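Local coordinates for inactivation-no-after-potential D protein (Drosophila melanogaster, PDB 5F67) that probably acts as a photoreceptor scaffold, its third PDZ domain recognising the tail of the TRP channel, at residues Thr26-Lys31 / Glu97-Met102. Numbering follows the deposited sequence.
Sequences TVQVRK and EGVVTM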
# COMPACT_ATOMS: atom_id res chain seq x y z
N THR A 26 3.98 1.37 10.62
CA THR A 26 2.61 1.79 10.37
C THR A 26 2.60 3.18 9.76
O THR A 26 3.21 4.10 10.31
CB THR A 26 1.83 1.83 11.70
OG1 THR A 26 1.72 0.50 12.22
CG2 THR A 26 0.45 2.41 11.49
N VAL A 27 1.89 3.35 8.64
CA VAL A 27 1.67 4.69 8.09
C VAL A 27 0.19 5.03 8.12
O VAL A 27 -0.65 4.13 8.08
CB VAL A 27 2.21 4.84 6.65
CG1 VAL A 27 3.71 4.53 6.62
CG2 VAL A 27 1.45 3.93 5.68
N GLN A 28 -0.12 6.32 8.18
CA GLN A 28 -1.50 6.77 8.21
C GLN A 28 -1.69 7.69 7.02
O GLN A 28 -1.16 8.81 7.00
CB GLN A 28 -1.77 7.57 9.50
CG GLN A 28 -1.43 6.81 10.79
CD GLN A 28 -2.42 5.69 11.11
OE1 GLN A 28 -3.44 5.52 10.42
NE2 GLN A 28 -2.11 4.90 12.15
N VAL A 29 -2.43 7.25 6.01
CA VAL A 29 -2.50 8.00 4.77
C VAL A 29 -3.94 8.41 4.47
O VAL A 29 -4.83 7.56 4.37
CB VAL A 29 -1.97 7.17 3.60
CG1 VAL A 29 -2.02 7.98 2.30
CG2 VAL A 29 -0.54 6.70 3.90
N ARG A 30 -4.18 9.72 4.34
CA ARG A 30 -5.54 10.17 4.08
C ARG A 30 -5.91 10.00 2.62
O ARG A 30 -5.19 10.45 1.72
CB ARG A 30 -5.72 11.64 4.51
CG ARG A 30 -7.18 12.12 4.48
CD ARG A 30 -7.32 13.57 4.97
NE ARG A 30 -6.68 13.71 6.27
CZ ARG A 30 -7.29 13.52 7.44
NH1 ARG A 30 -8.58 13.21 7.48
NH2 ARG A 30 -6.59 13.63 8.57
N LYS A 31 -7.05 9.35 2.38
CA LYS A 31 -7.53 9.19 1.01
C LYS A 31 -8.22 10.49 0.62
O LYS A 31 -9.25 10.85 1.19
CB LYS A 31 -8.52 8.03 0.90
CG LYS A 31 -8.99 7.81 -0.53
CD LYS A 31 -9.94 6.63 -0.64
CE LYS A 31 -9.19 5.33 -0.78
NZ LYS A 31 -10.17 4.24 -1.07
N GLU A 97 -12.01 4.58 3.60
CA GLU A 97 -12.24 6.02 3.48
C GLU A 97 -11.48 6.73 4.57
O GLU A 97 -11.14 6.13 5.58
CB GLU A 97 -13.72 6.35 3.66
CG GLU A 97 -14.69 5.60 2.76
CD GLU A 97 -16.14 5.76 3.22
OE1 GLU A 97 -16.96 4.86 2.94
OE2 GLU A 97 -16.45 6.78 3.87
N GLY A 98 -11.23 8.02 4.37
CA GLY A 98 -10.61 8.84 5.39
C GLY A 98 -9.15 8.49 5.56
O GLY A 98 -8.45 8.20 4.57
N VAL A 99 -8.68 8.50 6.80
CA VAL A 99 -7.31 8.08 7.10
C VAL A 99 -7.19 6.56 7.08
O VAL A 99 -7.82 5.86 7.88
CB VAL A 99 -6.84 8.61 8.44
CG1 VAL A 99 -5.40 8.16 8.73
CG2 VAL A 99 -6.90 10.13 8.43
N VAL A 100 -6.36 6.06 6.17
CA VAL A 100 -6.21 4.63 5.98
C VAL A 100 -4.89 4.20 6.59
O VAL A 100 -3.83 4.75 6.26
CB VAL A 100 -6.24 4.26 4.48
CG1 VAL A 100 -6.17 2.73 4.29
CG2 VAL A 100 -7.50 4.82 3.82
N THR A 101 -4.96 3.25 7.52
CA THR A 101 -3.79 2.75 8.21
C THR A 101 -3.22 1.63 7.36
O THR A 101 -3.94 0.69 7.00
CB THR A 101 -4.18 2.16 9.57
OG1 THR A 101 -4.86 3.14 10.35
CG2 THR A 101 -2.93 1.67 10.32
N MET A 102 -1.94 1.71 7.03
CA MET A 102 -1.32 0.61 6.32
C MET A 102 -0.07 0.16 7.07
O MET A 102 0.68 0.98 7.59
CB MET A 102 -0.94 1.03 4.90
CG MET A 102 -2.16 1.35 4.03
SD MET A 102 -1.71 1.67 2.32
CE MET A 102 -1.03 3.32 2.44
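Gly98 opens the pairing with Lys31, its carbonyl O taking the Lys31 N-H at 2.8 Å along an almost straight line, the nitrogen standing above the carbonyl plane. Val99, on the exposed face, divides its branches: CG1 rests against Gln28 CB, while CG2 sits over one face of the Arg30 guanidinium, 3.5 Å from Arg30 NH2 and displaced toward the rim. Val100 turns inward and exchanges two backbone hydrogen bonds with Val29. At Thr101 the hydroxyl lies anti to the carbonyl carbon (chi1 -57°) and donates to Gln28 OE1, 2.8 Å from OG1; the Gln28 chain, bent at chi2 (-72°), runs beside it. A valine in place of Thr101 would probably leave Gln28 OE1 without this donor and its amide freer to turn. Met102 closes the ladder with a second bonded pair, to Val27, and its CE reaches Val29 CG2 at 3.7 Å on the buried face. This antiparallel ladder illustrates how a PDZ domain joins its first and last strands: 25-30 forms one margin of the sheet, 99-105 lies between it and 72-76, antiparallel to both, whose Val76 and Leu73 meet Val100 and Met102, and Lys31 NZ hydrogen-bonds to Leu93 O in the last turn of helix 86-95 and to Ala96 O just after it.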